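Local structure of putative cathepsin d (Ixodes ricinus, 5N7Q) at residues Y60-S63 with T67-A70; I22-G25 with D30-V33. The protein probably cleaves peptide bonds inside proteins as an aspartic endopeptidase of the pepsin-like A1 family, captured with the inhibitor pepstatin A. One frame throughout, in Å; residues are numbered along the deposited sequence.

How the contacts relate
Following the chain from the N terminus, contact 2 comes first: 22-25 and 30-33 flank the turn of the hairpin made by strands 17-24 and 29-36, and the second of these strands runs on to the predicted catalytic Asp36. Contact 1 closes later, where 60-63, in the loop after helix 52-55, meets 67-70 at the start of strand 69-79. The two loops lie in series, neither nested nor crossed, yet their centres lie about 13 Å apart. Tyr60 joins them: its CE1 lies 3.5 Å from CG2 of Ile24, and its CA packs on CZ of Phe31. The outer loop is thereby held against the hairpin.

Contact 1 (Y60-S63 with T67-A70); sequences YDSS and TYEA
A CH-pi contact between Ser62 and Tyr68, flanked by a second tyrosine, Tyr60, closes a short loop at the periphery of the fold, where the chain after helix 52-55 turns into strand 69-79. No hydrogen bond crosses between 60-63 and 67-70. The contact is made by carbon on an aromatic face: CB of Ser62 lies 3.4 Å from the centroid of the Tyr68 ring and only 11° off its normal, almost over the middle. Small serine suits this place, since its CB can come down on the ring while OG turns to Lys48 with a hydrogen bond. Ser62 CB thus covers the centre of one face; the backbone N of Ala70 lies over the rim of the other.

Tyr60 comes in at about a right angle to Tyr68. With CG swung anti to the backbone N (chi1 171°), its ring carries OH across to the base of the other side chain, 3.5 Å from CB of Tyr68. That hydroxyl hydrogen-bonds to Asp91 on strand 82-95, which satisfies a polar atom in a buried setting. A tyrosine fits here because its ring is long enough to carry OH from the backbone past Tyr68 CB to Asp91.

The backbone of 60-63 is shaped by an Asx turn: OD1 of Asp61 accepts from N of Ser63 at 2.9 Å, and OG of Ser63 donates to the same oxygen at 2.7 Å. Both donors approach from one face of the carboxylate plane. This double grip favours the bend at the start of the 3-10 segment that begins at Ser62. Across the segments the direct touch is van der Waals and CH-pi, while Asp91 ties the two sides through separate oxygens, OD2 to Tyr60 OH and OD1 to Thr67 OG1.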
ATOM      1  N   TYR A  60     -22.362   2.756  -2.391  1.00  9.46           N
ATOM      2  CA  TYR A  60     -22.584   3.491  -3.644  1.00  9.25           C
ATOM      3  C   TYR A  60     -23.967   3.138  -4.170  1.00  9.23           C
ATOM      4  O   TYR A  60     -24.257   1.944  -4.354  1.00  9.75           O
ATOM      5  CB  TYR A  60     -21.535   3.089  -4.650  1.00  9.16           C
ATOM      6  CG  TYR A  60     -21.824   3.632  -6.043  1.00  9.27           C
ATOM      7  CD1 TYR A  60     -21.802   4.980  -6.300  1.00  9.50           C
ATOM      8  CD2 TYR A  60     -22.140   2.785  -7.091  1.00  9.07           C
ATOM      9  CE1 TYR A  60     -22.083   5.485  -7.565  1.00  9.57           C
ATOM     10  CE2 TYR A  60     -22.373   3.262  -8.361  1.00  9.16           C
ATOM     11  CZ  TYR A  60     -22.358   4.612  -8.607  1.00  9.01           C
ATOM     12  OH  TYR A  60     -22.626   5.078  -9.881  1.00 10.44           O
ATOM     13  N   ASP A  61     -24.795   4.174  -4.409  1.00  9.71           N
ATOM     14  CA  ASP A  61     -26.136   3.982  -4.975  1.00  9.96           C
ATOM     15  C   ASP A  61     -26.183   4.618  -6.372  1.00  9.72           C
ATOM     16  O   ASP A  61     -26.358   5.800  -6.518  1.00 10.76           O
ATOM     17  CB  ASP A  61     -27.203   4.583  -4.075  1.00 11.15           C
ATOM     18  CG  ASP A  61     -28.605   4.240  -4.541  1.00 12.55           C
ATOM     19  OD1 ASP A  61     -28.773   3.782  -5.689  1.00 13.10           O
ATOM     20  OD2 ASP A  61     -29.558   4.442  -3.754  1.00 14.39           O
ATOM     21  N   SER A  62     -26.024   3.791  -7.391  1.00  9.23           N
ATOM     22  CA  SER A  62     -26.069   4.256  -8.774  1.00  9.66           C
ATOM     23  C   SER A  62     -27.338   5.029  -9.127  1.00 10.40           C
ATOM     24  O   SER A  62     -27.298   5.926  -9.961  1.00 10.87           O
ATOM     25  CB  SER A  62     -25.924   3.055  -9.706  1.00  9.82           C
ATOM     26  OG  SER A  62     -26.963   2.120  -9.497  1.00 10.39           O
ATOM     27  N   SER A  63     -28.445   4.659  -8.483  1.00 11.56           N
ATOM     28  CA  SER A  63     -29.736   5.224  -8.839  1.00 12.81           C
ATOM     29  C   SER A  63     -29.894   6.673  -8.432  1.00 13.71           C
ATOM     30  O   SER A  63     -30.815   7.330  -8.906  1.00 15.25           O
ATOM     31  CB  SER A  63     -30.878   4.384  -8.232  1.00 12.56           C
ATOM     32  OG  SER A  63     -31.071   4.643  -6.845  1.00 13.25           O
ATOM     33  N   THR A  67     -24.691  10.779 -13.377  1.00 12.82           N
ATOM     34  CA  THR A  67     -23.559  10.462 -14.228  1.00 12.48           C
ATOM     35  C   THR A  67     -23.195   8.968 -14.264  1.00 11.82           C
ATOM     36  O   THR A  67     -22.283   8.562 -14.999  1.00 12.04           O
ATOM     37  CB  THR A  67     -22.335  11.320 -13.841  1.00 12.65           C
ATOM     38  OG1 THR A  67     -22.172  11.291 -12.430  1.00 13.14           O
ATOM     39  CG2 THR A  67     -22.538  12.775 -14.331  1.00 13.34           C
ATOM     40  N   TYR A  68     -23.927   8.147 -13.494  1.00 10.72           N
ATOM     41  CA  TYR A  68     -23.765   6.702 -13.534  1.00 11.22           C
ATOM     42  C   TYR A  68     -24.024   6.108 -14.906  1.00 11.06           C
ATOM     43  O   TYR A  68     -24.997   6.500 -15.582  1.00 11.83           O
ATOM     44  CB  TYR A  68     -24.699   6.060 -12.522  1.00 11.27           C
ATOM     45  CG  TYR A  68     -25.131   4.640 -12.817  1.00 10.84           C
ATOM     46  CD1 TYR A  68     -24.260   3.556 -12.651  1.00 10.78           C
ATOM     47  CD2 TYR A  68     -26.438   4.385 -13.264  1.00 10.81           C
ATOM     48  CE1 TYR A  68     -24.668   2.259 -12.925  1.00 10.93           C
ATOM     49  CE2 TYR A  68     -26.849   3.103 -13.530  1.00 11.40           C
ATOM     50  CZ  TYR A  68     -25.975   2.044 -13.353  1.00 11.51           C
ATOM     51  OH  TYR A  68     -26.393   0.762 -13.637  1.00 11.63           O
ATOM     52  N   GLU A  69     -23.158   5.181 -15.307  1.00 11.22           N
ATOM     53  CA  GLU A  69     -23.374   4.367 -16.481  1.00 12.18           C
ATOM     54  C   GLU A  69     -23.195   2.923 -16.111  1.00 11.96           C
ATOM     55  O   GLU A  69     -22.206   2.542 -15.463  1.00 11.11           O
ATOM     56  CB  GLU A  69     -22.387   4.737 -17.598  1.00 13.28           C
ATOM     57  CG  GLU A  69     -22.504   6.164 -18.095  1.00 14.43           C
ATOM     58  CD  GLU A  69     -21.372   6.481 -19.043  1.00 16.59           C
ATOM     59  OE1 GLU A  69     -21.524   6.188 -20.242  1.00 18.24           O
ATOM     60  OE2 GLU A  69     -20.324   6.985 -18.588  1.00 17.28           O
ATOM     61  N   ALA A  70     -24.147   2.089 -16.511  1.00 11.85           N
ATOM     62  CA  ALA A  70     -24.091   0.664 -16.257  1.00 12.25           C
ATOM     63  C   ALA A  70     -22.975  -0.021 -17.029  1.00 12.64           C
ATOM     64  O   ALA A  70     -22.567   0.434 -18.108  1.00 13.95           O
ATOM     65  CB  ALA A  70     -25.434   0.039 -16.631  1.00 12.58           C
TER

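Contact 2 (I22-G25 with D30-V33); sequences ISIG and DFQV
Ile22 and Phe31 face each other as an antiparallel hydrogen-bonded pair, and both bonds between them are nearly straight. N of Ile22 donates to O of Phe31 at 3.0 Å, arriving well above the carbonyl plane, whereas N of Phe31 reaches O of Ile22 at 2.9 Å with a smaller tilt. Ser23 and Asp30 form the adjoining non-hydrogen-bonded pair, their CA atoms 4.4 Å apart.

Apolar side chains meet on the face that carries Ile22 and Phe31. CG2 of Ile22 lies 3.8 Å from CG2 of Val33, and its CD1 reaches the other methyl, CG1 of Val33, at 3.9 Å; the two branched chains cross at about a right angle. Ile24 brings CG1, placed beside its backbone N (chi1 -53°), to 3.9 Å from CE1 of Phe31. Beta-branched residues suit these extended strands: Ile22 and Val33 interlock through their methyls, while Ile24 lays its CG1 methylene against the Phe31 ring. Leu44 of strand 42-45 touches Ile24, Phe31 and Val33.

The pairing belongs to the beta hairpin of strands 17-24 and 29-36 in the aspartic protease fold. Its second strand leads to Asp36, a predicted active-site residue whose side chain is about 8 Å from that of Val33.

On the face of Ser23 and Asp30, CB of Ser23 makes a van der Waals approach to OD1 of Asp30 at 3.5 Å. The polar contacts are separate from it: OG of Ser23 turns to Arg94 with a hydrogen bond, and a water may link OD1 of Asp30 to O of Ile22, though the latter bond is weak. Asp30 itself is exposed, where a charged carboxylate can be solvated.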
ATOM      1  N   ILE A  22     -12.658   9.958  -0.984  1.00  8.69           N
ATOM      2  CA  ILE A  22     -12.977  10.158  -2.401  1.00  9.32           C
ATOM      3  C   ILE A  22     -14.469  10.373  -2.479  1.00  9.61           C
ATOM      4  O   ILE A  22     -15.174  10.085  -1.534  1.00 10.62           O
ATOM      5  CB  ILE A  22     -12.545   8.992  -3.341  1.00  9.74           C
ATOM      6  CG1 ILE A  22     -13.322   7.688  -3.080  1.00  9.92           C
ATOM      7  CG2 ILE A  22     -11.034   8.761  -3.249  1.00  9.69           C
ATOM      8  CD1 ILE A  22     -13.100   6.584  -4.112  1.00 10.44           C
ATOM      9  N   SER A  23     -14.917  10.858  -3.622  1.00  9.80           N
ATOM     10  CA  SER A  23     -16.350  10.789  -3.918  1.00 10.89           C
ATOM     11  C   SER A  23     -16.596  10.194  -5.262  1.00 11.14           C
ATOM     12  O   SER A  23     -15.725  10.211  -6.150  1.00 11.07           O
ATOM     13  CB  SER A  23     -17.033  12.160  -3.803  1.00 11.28           C
ATOM     14  OG  SER A  23     -16.750  13.021  -4.887  1.00 11.73           O
ATOM     15  N   ILE A  24     -17.810   9.642  -5.399  1.00 11.06           N
ATOM     16  CA  ILE A  24     -18.281   9.055  -6.639  1.00 11.39           C
ATOM     17  C   ILE A  24     -19.641   9.671  -6.947  1.00 11.14           C
ATOM     18  O   ILE A  24     -20.476   9.799  -6.065  1.00 11.03           O
ATOM     19  CB  ILE A  24     -18.444   7.525  -6.525  1.00 11.55           C
ATOM     20  CG1 ILE A  24     -17.162   6.834  -6.009  1.00 11.48           C
ATOM     21  CG2 ILE A  24     -18.926   6.922  -7.839  1.00 11.21           C
ATOM     22  CD1 ILE A  24     -15.973   6.770  -6.949  1.00 11.92           C
ATOM     23  N   GLY A  25     -19.873  10.005  -8.212  1.00 10.73           N
ATOM     24  CA  GLY A  25     -21.247  10.265  -8.693  1.00 11.89           C
ATOM     25  C   GLY A  25     -21.639  11.710  -8.572  1.00 11.40           C
ATOM     26  O   GLY A  25     -20.888  12.559  -8.077  1.00 12.02           O
ATOM     27  N   ASP A  30     -19.818  10.119  -0.756  1.00 10.63           N
ATOM     28  CA  ASP A  30     -18.488  10.139  -0.103  1.00 10.98           C
ATOM     29  C   ASP A  30     -18.078   8.768   0.461  1.00 10.70           C
ATOM     30  O   ASP A  30     -18.888   8.037   1.010  1.00 11.00           O
ATOM     31  CB  ASP A  30     -18.485  11.172   1.003  1.00 12.15           C
ATOM     32  CG  ASP A  30     -18.589  12.590   0.496  1.00 13.89           C
ATOM     33  OD1 ASP A  30     -18.108  12.903  -0.602  1.00 16.01           O
ATOM     34  OD2 ASP A  30     -19.160  13.425   1.249  1.00 18.07           O
ATOM     35  N   PHE A  31     -16.785   8.454   0.313  1.00  9.77           N
ATOM     36  CA  PHE A  31     -16.195   7.201   0.805  1.00  9.47           C
ATOM     37  C   PHE A  31     -14.801   7.433   1.327  1.00  9.19           C
ATOM     38  O   PHE A  31     -14.198   8.499   1.108  1.00  9.38           O
ATOM     39  CB  PHE A  31     -16.101   6.175  -0.334  1.00  9.20           C
ATOM     40  CG  PHE A  31     -17.419   5.924  -1.020  1.00  9.17           C
ATOM     41  CD1 PHE A  31     -17.862   6.718  -2.080  1.00  9.09           C
ATOM     42  CD2 PHE A  31     -18.227   4.894  -0.575  1.00  9.55           C
ATOM     43  CE1 PHE A  31     -19.113   6.491  -2.641  1.00  9.47           C
ATOM     44  CE2 PHE A  31     -19.461   4.666  -1.141  1.00  9.77           C
ATOM     45  CZ  PHE A  31     -19.900   5.462  -2.175  1.00  9.54           C
ATOM     46  N   GLN A  32     -14.322   6.422   2.039  1.00  9.47           N
ATOM     47  CA  GLN A  32     -12.909   6.323   2.435  1.00  9.77           C
ATOM     48  C   GLN A  32     -12.322   5.113   1.779  1.00  9.39           C
ATOM     49  O   GLN A  32     -12.918   4.034   1.796  1.00  9.21           O
ATOM     50  CB  GLN A  32     -12.788   6.196   3.942  1.00 10.83           C
ATOM     51  CG  GLN A  32     -13.347   7.398   4.686  1.00 12.29           C
ATOM     52  CD  GLN A  32     -12.493   8.622   4.540  1.00 13.85           C
ATOM     53  OE1 GLN A  32     -11.293   8.525   4.295  1.00 15.53           O
ATOM     54  NE2 GLN A  32     -13.103   9.802   4.686  1.00 16.27           N
ATOM     55  N   VAL A  33     -11.131   5.249   1.211  1.00  8.37           N
ATOM     56  CA  VAL A  33     -10.475   4.117   0.530  1.00  8.08           C
ATOM     57  C   VAL A  33      -9.008   4.044   0.883  1.00  7.74           C
ATOM     58  O   VAL A  33      -8.383   5.046   1.165  1.00  7.67           O
ATOM     59  CB  VAL A  33     -10.604   4.203  -1.009  1.00  8.21           C
ATOM     60  CG1 VAL A  33     -12.051   4.018  -1.423  1.00  8.21           C
ATOM     61  CG2 VAL A  33     -10.065   5.505  -1.590  1.00  8.59           C
TER
HETATM   62  O   HOH W   1     -15.062  12.909  -0.288  1.00 24.81           O